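Local coordinates for carboxyvinyl-carboxyphosphonate phosphorylmutase (Bacillus anthracis, PDB 4IQD), which belongs to the phosphoenolpyruvate phosphomutase family of TIM-barrel proteins and is seen with pyruvic acid bound at several sites, at residues Asn28-Gln32 with Ala229-Ala233; Pro213-Thr219 with Phe237-Pro243. All blocks are in the same frame, centred on the assembly; numbering follows the deposited sequence.

Both contacts lie in the part of the TIM barrel where its last strands close onto the first, with centres about 9 Å apart, and their segments interleave along the chain: strand 215-217 of contact 2 leads to helix 229-234 of contact 1, which leads back to strand 239-242. That strand also adjoins strand 31-34, so the two contacts share a sheet, the backbone of Leu-31 O and Val-240 N being 2.8 Å apart. Outside the sheet, Phe-232 CE1 meets Met-218 CG at 3.3 Å. Contact 2 reaches a pyruvic acid through Thr-219 and Pro-243, the Pro-243 side chain lying about 3 Å from it; in contact 1, Glu-231 touches another pyruvic acid, in a separate pocket.

Contact 1. Residues Asn28-Gln32 with Ala229-Ala233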
ATOM      1  N   ASN A  28      -8.698  28.884  13.185  1.00 33.89           N
ATOM      2  CA  ASN A  28      -8.872  30.039  12.324  1.00 38.59           C
ATOM      3  C   ASN A  28      -8.348  29.774  10.917  1.00 37.74           C
ATOM      4  O   ASN A  28      -8.935  30.220   9.933  1.00 39.75           O
ATOM      5  CB  ASN A  28      -8.163  31.247  12.937  1.00 44.54           C
ATOM      6  CG  ASN A  28      -8.865  32.549  12.634  1.00 47.70           C
ATOM      7  OD1 ASN A  28     -10.001  32.560  12.160  1.00 48.57           O
ATOM      8  ND2 ASN A  28      -8.196  33.660  12.918  1.00 48.02           N
ATOM      9  N   GLU A  29      -7.246  29.036  10.830  1.00 37.52           N
ATOM     10  CA  GLU A  29      -6.622  28.729   9.546  1.00 37.44           C
ATOM     11  C   GLU A  29      -7.120  27.404   8.978  1.00 31.19           C
ATOM     12  O   GLU A  29      -7.376  26.453   9.719  1.00 30.87           O
ATOM     13  CB  GLU A  29      -5.096  28.718   9.677  1.00 43.39           C
ATOM     14  CG  GLU A  29      -4.387  29.721   8.770  1.00 52.67           C
ATOM     15  CD  GLU A  29      -4.262  29.242   7.331  1.00 59.81           C
ATOM     16  OE1 GLU A  29      -3.322  28.471   7.041  1.00 64.11           O
ATOM     17  OE2 GLU A  29      -5.097  29.637   6.489  1.00 60.35           O
ATOM     18  N   ILE A  30      -7.257  27.348   7.659  1.00 27.96           N
ATOM     19  CA  ILE A  30      -7.838  26.185   7.003  1.00 24.75           C
ATOM     20  C   ILE A  30      -6.996  24.929   7.235  1.00 23.65           C
ATOM     21  O   ILE A  30      -5.768  24.988   7.269  1.00 20.13           O
ATOM     22  CB  ILE A  30      -8.055  26.443   5.494  1.00 25.40           C
ATOM     23  CG1 ILE A  30      -8.775  25.264   4.835  1.00 22.81           C
ATOM     24  CG2 ILE A  30      -6.735  26.756   4.808  1.00 27.94           C
ATOM     25  CD1 ILE A  30      -9.924  25.668   3.938  1.00 21.61           C
ATOM     26  N   LEU A  31      -7.669  23.802   7.430  1.00 19.71           N
ATOM     27  CA  LEU A  31      -6.990  22.537   7.669  1.00 25.82           C
ATOM     28  C   LEU A  31      -6.832  21.755   6.374  1.00 20.68           C
ATOM     29  O   LEU A  31      -7.815  21.420   5.721  1.00 23.19           O
ATOM     30  CB  LEU A  31      -7.773  21.702   8.681  1.00 23.84           C
ATOM     31  CG  LEU A  31      -7.233  20.295   8.938  1.00 23.48           C
ATOM     32  CD1 LEU A  31      -5.878  20.353   9.629  1.00 22.07           C
ATOM     33  CD2 LEU A  31      -8.224  19.479   9.751  1.00 23.36           C
ATOM     34  N   GLN A  32      -5.591  21.475   5.997  1.00 20.25           N
ATOM     35  CA  GLN A  32      -5.345  20.630   4.841  1.00 18.47           C
ATOM     36  C   GLN A  32      -5.256  19.175   5.284  1.00 22.96           C
ATOM     37  O   GLN A  32      -4.498  18.834   6.191  1.00 20.62           O
ATOM     38  CB  GLN A  32      -4.068  21.048   4.117  1.00 23.99           C
ATOM     39  CG  GLN A  32      -4.126  22.420   3.474  1.00 23.53           C
ATOM     40  CD  GLN A  32      -2.877  22.735   2.676  1.00 26.37           C
ATOM     41  OE1 GLN A  32      -1.787  22.859   3.232  1.00 28.50           O
ATOM     42  NE2 GLN A  32      -3.026  22.855   1.362  1.00 26.32           N
ATOM     43  N   ALA A 229      -5.673  26.439  -0.796  1.00 20.62           N
ATOM     44  CA  ALA A 229      -6.341  26.277   0.489  1.00 25.56           C
ATOM     45  C   ALA A 229      -6.733  27.639   1.055  1.00 26.15           C
ATOM     46  O   ALA A 229      -7.785  27.789   1.673  1.00 24.63           O
ATOM     47  CB  ALA A 229      -5.450  25.532   1.459  1.00 20.36           C
ATOM     48  N   GLU A 230      -5.872  28.628   0.831  1.00 30.01           N
ATOM     49  CA  GLU A 230      -6.142  30.003   1.235  1.00 32.25           C
ATOM     50  C   GLU A 230      -7.382  30.506   0.516  1.00 27.30           C
ATOM     51  O   GLU A 230      -8.218  31.192   1.103  1.00 27.63           O
ATOM     52  CB  GLU A 230      -4.942  30.899   0.909  1.00 40.96           C
ATOM     53  CG  GLU A 230      -5.178  32.389   1.123  1.00 49.68           C
ATOM     54  CD  GLU A 230      -5.075  32.804   2.579  1.00 54.78           C
ATOM     55  OE1 GLU A 230      -4.588  31.995   3.400  1.00 57.01           O
ATOM     56  OE2 GLU A 230      -5.479  33.943   2.900  1.00 53.97           O
ATOM     57  N   GLU A 231      -7.500  30.153  -0.758  1.00 23.90           N
ATOM     58  CA  GLU A 231      -8.677  30.520  -1.528  1.00 26.03           C
ATOM     59  C   GLU A 231      -9.939  29.905  -0.928  1.00 24.38           C
ATOM     60  O   GLU A 231     -10.862  30.629  -0.593  1.00 25.95           O
ATOM     61  CB  GLU A 231      -8.503  30.161  -3.007  1.00 29.01           C
ATOM     62  CG  GLU A 231      -7.732  31.226  -3.783  1.00 29.94           C
ATOM     63  CD  GLU A 231      -7.172  30.723  -5.097  1.00 34.06           C
ATOM     64  OE1 GLU A 231      -6.921  31.549  -5.998  1.00 37.44           O
ATOM     65  OE2 GLU A 231      -6.971  29.502  -5.230  1.00 36.39           O
ATOM     66  N   PHE A 232      -9.957  28.588  -0.749  1.00 24.36           N
ATOM     67  CA  PHE A 232     -11.086  27.917  -0.101  1.00 25.24           C
ATOM     68  C   PHE A 232     -11.451  28.533   1.243  1.00 21.55           C
ATOM     69  O   PHE A 232     -12.624  28.605   1.602  1.00 23.15           O
ATOM     70  CB  PHE A 232     -10.782  26.440   0.124  1.00 27.20           C
ATOM     71  CG  PHE A 232     -10.799  25.622  -1.125  1.00 26.63           C
ATOM     72  CD1 PHE A 232      -9.641  25.042  -1.595  1.00 20.58           C
ATOM     73  CD2 PHE A 232     -11.977  25.431  -1.825  1.00 20.93           C
ATOM     74  CE1 PHE A 232      -9.651  24.295  -2.737  1.00 22.22           C
ATOM     75  CE2 PHE A 232     -11.995  24.674  -2.973  1.00 23.55           C
ATOM     76  CZ  PHE A 232     -10.829  24.104  -3.432  1.00 20.58           C
ATOM     77  N   ALA A 233     -10.435  28.968   1.981  1.00 28.54           N
ATOM     78  CA  ALA A 233     -10.630  29.484   3.330  1.00 27.80           C
ATOM     79  C   ALA A 233     -11.487  30.744   3.365  1.00 29.56           C
ATOM     80  O   ALA A 233     -12.432  30.824   4.141  1.00 33.84           O
ATOM     81  CB  ALA A 233      -9.292  29.734   4.004  1.00 21.69           C
TER
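Segment 28-32, which leads into the first strand of the TIM barrel, passes helix 229-234 with Ile-30 CA 5.7 Å from Ala-233 CA, and no hydrogen bond joins the two. The contact is therefore one of packing, and Ile-30 carries most of it. With CG1 anti to the backbone N (chi1 -175°), its two branches divide the work. CG2 rests on Ala-229, 3.5 Å from its O and 3.8 Å from its CB, whereas CD1 reaches along the helix to Phe-232 CB at 4.0 Å. Between them the branch point itself, CB, meets Ala-233 CB at 3.8 Å. Phe-232 and Ala-233 follow Ala-229 by three and four residues, about one helical turn, and so lie on the same side of the helix as Ala-229, within reach of one side chain. The carbonyl under CG2 is already used within the helix: Ala-233 N donates to Ala-229 O.

The helix covers the join between strands 31-34 and 239-242 through Ala-229, which meets Gln-32 of the first strand and Tyr-242 of the last. On the outer side the side chains of Glu-29 and Glu-230 cross at about a right angle, bringing OE2 to 3.9 Å from OE1, with the carboxylate planes 31° apart. Such proximity of like charges is probably unfavourable, although OE2 of Glu-29 also accepts a weak bond from Ile-30 N. Toward the second subunit, Gln-32 extends its chain beyond CG and lays its amide beside the helix. Its nitrogen is hydrogen-bonded to Tyr-242 OH, and the same NE2 lies 3.6 Å from the methyl CB of Ala-229.

Contact 2. Residues Pro213-Thr219 with Phe237-Pro243; sequences PLLANMT and FQMVIYP
A beta-alpha-beta unit of the TIM barrel brings strand 215-217 beside strand 239-242, with Ala-216 opposite Val-240 in parallel register and the axes 4.6 Å apart at 25°. Ala-216 is bonded through both its backbone groups: its N donates to Met-239 O (3.0 Å), and its O accepts from Ile-241 N almost in line with the carbonyl (2.9 Å). Met-218 N continues the pattern to Ile-241 O, while Leu-214 O receives a straight bond from Gln-238 N (171°) ahead of the strand.

On the face with Ala-216, its methyl forms a CH-pi contact over the Phe-237 ring, CB 3.9 Å from the centroid; Phe-203 meets that ring edge-to-face. On the face with Leu-215, Asn-217, Met-239 and Ile-241 the packing is mostly apolar: Leu-215 sets CG against CG of Met-239, which is a selenomethionine, while Leu-215 CD2 meets Ile-241 CD1 at 3.6 Å. A water bridges Leu-214 N and Gln-238 NE2 at the opposite end from the pocket, where Thr-219 and Pro-243 touch pyruvic acid. Close to that pocket, Asn-217 carries its amide anti to the backbone N (chi1 -180°), and its buried OD1, without a hydrogen-bond partner in the model, abuts Pro-243 CG at 3.2 Å.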
ATOM      1  N   PRO A 213     -19.186  23.667   9.870  1.00 22.83           N
ATOM      2  CA  PRO A 213     -17.964  23.817   9.080  1.00 23.58           C
ATOM      3  C   PRO A 213     -18.097  23.049   7.774  1.00 21.39           C
ATOM      4  O   PRO A 213     -18.793  22.036   7.732  1.00 23.52           O
ATOM      5  CB  PRO A 213     -16.900  23.160   9.957  1.00 26.55           C
ATOM      6  CG  PRO A 213     -17.432  23.262  11.341  1.00 28.31           C
ATOM      7  CD  PRO A 213     -18.916  23.121  11.212  1.00 25.73           C
ATOM      8  N   LEU A 214     -17.445  23.524   6.721  1.00 23.21           N
ATOM      9  CA  LEU A 214     -17.557  22.877   5.423  1.00 19.06           C
ATOM     10  C   LEU A 214     -16.231  22.305   4.957  1.00 16.88           C
ATOM     11  O   LEU A 214     -15.169  22.852   5.251  1.00 18.21           O
ATOM     12  CB  LEU A 214     -18.112  23.851   4.383  1.00 20.77           C
ATOM     13  CG  LEU A 214     -19.484  24.443   4.704  1.00 22.11           C
ATOM     14  CD1 LEU A 214     -19.999  25.251   3.532  1.00 25.80           C
ATOM     15  CD2 LEU A 214     -20.473  23.355   5.082  1.00 22.74           C
ATOM     16  N   LEU A 215     -16.315  21.195   4.230  1.00 20.90           N
ATOM     17  CA  LEU A 215     -15.157  20.518   3.669  1.00 19.62           C
ATOM     18  C   LEU A 215     -15.114  20.757   2.169  1.00 20.72           C
ATOM     19  O   LEU A 215     -16.148  20.738   1.503  1.00 18.78           O
ATOM     20  CB  LEU A 215     -15.255  19.017   3.955  1.00 16.59           C
ATOM     21  CG  LEU A 215     -14.129  18.033   3.617  1.00 16.68           C
ATOM     22  CD1 LEU A 215     -14.343  16.779   4.425  1.00 29.69           C
ATOM     23  CD2 LEU A 215     -14.070  17.674   2.142  1.00 17.01           C
ATOM     24  N   ALA A 216     -13.915  20.972   1.643  1.00 23.56           N
ATOM     25  CA  ALA A 216     -13.712  21.107   0.210  1.00 21.29           C
ATOM     26  C   ALA A 216     -12.969  19.885  -0.306  1.00 17.05           C
ATOM     27  O   ALA A 216     -12.011  19.430   0.312  1.00 22.17           O
ATOM     28  CB  ALA A 216     -12.934  22.367  -0.095  1.00 17.31           C
ATOM     29  N   ASN A 217     -13.419  19.353  -1.435  1.00 20.28           N
ATOM     30  CA  ASN A 217     -12.816  18.167  -2.032  1.00 20.50           C
ATOM     31  C   ASN A 217     -11.855  18.516  -3.159  1.00 23.95           C
ATOM     32  O   ASN A 217     -12.280  18.711  -4.296  1.00 27.28           O
ATOM     33  CB  ASN A 217     -13.913  17.254  -2.579  1.00 20.28           C
ATOM     34  CG  ASN A 217     -13.365  15.985  -3.210  1.00 25.16           C
ATOM     35  OD1 ASN A 217     -12.259  15.541  -2.898  1.00 29.18           O
ATOM     36  ND2 ASN A 217     -14.149  15.389  -4.098  1.00 23.95           N
HETATM   37  N   MSE A 218     -10.565  18.587  -2.855  1.00 25.21           N
HETATM   38  CA  MSE A 218      -9.595  18.864  -3.906  1.00 25.52           C
HETATM   39  C   MSE A 218      -9.005  17.659  -4.610  1.00 23.72           C
HETATM   40  O   MSE A 218      -7.803  17.417  -4.553  1.00 25.43           O
HETATM   41  CB  MSE A 218      -8.501  19.816  -3.448  1.00 24.73           C
HETATM   42  CG  MSE A 218      -8.851  21.251  -3.733  1.00 30.23           C
HETATM   43 SE   MSE A 218      -8.647  21.831  -5.597  0.88 29.44          SE
HETATM   44  CE  MSE A 218      -9.964  20.780  -6.548  1.00 25.62           C
ATOM     45  N   THR A 219      -9.866  16.922  -5.299  1.00 22.61           N
ATOM     46  CA  THR A 219      -9.423  15.790  -6.089  1.00 20.95           C
ATOM     47  C   THR A 219      -9.134  16.266  -7.512  1.00 23.67           C
ATOM     48  O   THR A 219      -9.808  17.155  -8.030  1.00 24.52           O
ATOM     49  CB  THR A 219     -10.462  14.655  -6.067  1.00 24.45           C
ATOM     50  OG1 THR A 219      -9.950  13.514  -6.763  1.00 30.45           O
ATOM     51  CG2 THR A 219     -11.771  15.103  -6.692  1.00 22.54           C
ATOM     52  N   PHE A 237     -14.657  27.774   3.602  1.00 24.93           N
ATOM     53  CA  PHE A 237     -14.289  26.409   3.975  1.00 21.65           C
ATOM     54  C   PHE A 237     -13.289  26.384   5.119  1.00 21.37           C
ATOM     55  O   PHE A 237     -12.467  27.283   5.256  1.00 24.81           O
ATOM     56  CB  PHE A 237     -13.744  25.641   2.772  1.00 21.11           C
ATOM     57  CG  PHE A 237     -14.799  25.263   1.777  1.00 22.11           C
ATOM     58  CD1 PHE A 237     -15.571  24.134   1.969  1.00 22.34           C
ATOM     59  CD2 PHE A 237     -15.026  26.045   0.659  1.00 21.40           C
ATOM     60  CE1 PHE A 237     -16.549  23.787   1.064  1.00 23.69           C
ATOM     61  CE2 PHE A 237     -16.002  25.702  -0.251  1.00 24.88           C
ATOM     62  CZ  PHE A 237     -16.765  24.570  -0.048  1.00 24.56           C
ATOM     63  N   GLN A 238     -13.368  25.345   5.941  1.00 23.18           N
ATOM     64  CA  GLN A 238     -12.513  25.247   7.117  1.00 21.78           C
ATOM     65  C   GLN A 238     -11.630  24.004   7.090  1.00 22.53           C
ATOM     66  O   GLN A 238     -10.832  23.777   7.997  1.00 22.72           O
ATOM     67  CB  GLN A 238     -13.364  25.295   8.383  1.00 23.04           C
ATOM     68  CG  GLN A 238     -14.281  26.503   8.413  1.00 28.76           C
ATOM     69  CD  GLN A 238     -15.206  26.518   9.602  1.00 33.60           C
ATOM     70  OE1 GLN A 238     -14.796  26.230  10.726  1.00 37.66           O
ATOM     71  NE2 GLN A 238     -16.467  26.855   9.364  1.00 36.65           N
HETATM   72  N   MSE A 239     -11.778  23.203   6.041  1.00 23.86           N
HETATM   73  CA  MSE A 239     -10.910  22.055   5.831  1.00 20.16           C
HETATM   74  C   MSE A 239     -10.976  21.642   4.370  1.00 25.70           C
HETATM   75  O   MSE A 239     -11.982  21.870   3.697  1.00 22.98           O
HETATM   76  CB  MSE A 239     -11.307  20.893   6.741  1.00 24.69           C
HETATM   77  CG  MSE A 239     -12.411  20.011   6.193  1.00 27.15           C
HETATM   78 SE   MSE A 239     -13.182  18.835   7.542  0.61 30.28          SE
HETATM   79  CE  MSE A 239     -14.362  20.126   8.400  1.00 20.43           C
ATOM     80  N   VAL A 240      -9.896  21.050   3.875  1.00 19.79           N
ATOM     81  CA  VAL A 240      -9.833  20.634   2.483  1.00 19.67           C
ATOM     82  C   VAL A 240      -9.056  19.335   2.334  1.00 24.62           C
ATOM     83  O   VAL A 240      -7.988  19.166   2.919  1.00 21.36           O
ATOM     84  CB  VAL A 240      -9.219  21.733   1.586  1.00 19.80           C
ATOM     85  CG1 VAL A 240      -7.954  22.289   2.208  1.00 23.60           C
ATOM     86  CG2 VAL A 240      -8.953  21.205   0.187  1.00 19.68           C
ATOM     87  N   ILE A 241      -9.609  18.413   1.554  1.00 29.50           N
ATOM     88  CA  ILE A 241      -8.989  17.114   1.353  1.00 19.04           C
ATOM     89  C   ILE A 241      -8.332  16.977  -0.020  1.00 18.95           C
ATOM     90  O   ILE A 241      -8.791  17.551  -1.008  1.00 19.08           O
ATOM     91  CB  ILE A 241     -10.004  15.970   1.539  1.00 18.99           C
ATOM     92  CG1 ILE A 241     -11.155  16.118   0.550  1.00 19.11           C
ATOM     93  CG2 ILE A 241     -10.534  15.954   2.965  1.00 27.96           C
ATOM     94  CD1 ILE A 241     -12.166  15.005   0.631  1.00 19.10           C
ATOM     95  N   TYR A 242      -7.246  16.213  -0.054  1.00 18.78           N
ATOM     96  CA  TYR A 242      -6.560  15.858  -1.288  1.00 23.11           C
ATOM     97  C   TYR A 242      -6.510  14.333  -1.314  1.00 20.60           C
ATOM     98  O   TYR A 242      -5.474  13.732  -1.034  1.00 19.19           O
ATOM     99  CB  TYR A 242      -5.154  16.469  -1.311  1.00 21.28           C
ATOM    100  CG  TYR A 242      -5.138  17.963  -1.042  1.00 21.56           C
ATOM    101  CD1 TYR A 242      -5.139  18.879  -2.086  1.00 25.87           C
ATOM    102  CD2 TYR A 242      -5.131  18.456   0.258  1.00 25.72           C
ATOM    103  CE1 TYR A 242      -5.132  20.242  -1.846  1.00 25.09           C
ATOM    104  CE2 TYR A 242      -5.126  19.818   0.508  1.00 27.14           C
ATOM    105  CZ  TYR A 242      -5.126  20.704  -0.547  1.00 25.40           C
ATOM    106  OH  TYR A 242      -5.120  22.057  -0.302  1.00 23.51           O
ATOM    107  N   PRO A 243      -7.649  13.707  -1.649  1.00 23.17           N
ATOM    108  CA  PRO A 243      -7.973  12.307  -1.350  1.00 18.42           C
ATOM    109  C   PRO A 243      -7.130  11.259  -2.058  1.00 18.48           C
ATOM    110  O   PRO A 243      -6.743  10.271  -1.433  1.00 20.26           O
ATOM    111  CB  PRO A 243      -9.428  12.175  -1.825  1.00 24.01           C
ATOM    112  CG  PRO A 243      -9.929  13.561  -1.969  1.00 25.04           C
ATOM    113  CD  PRO A 243      -8.749  14.371  -2.365  1.00 25.64           C
TER
HETATM  114  O   HOH W   1     -17.106  26.203   6.932  1.00 32.23           O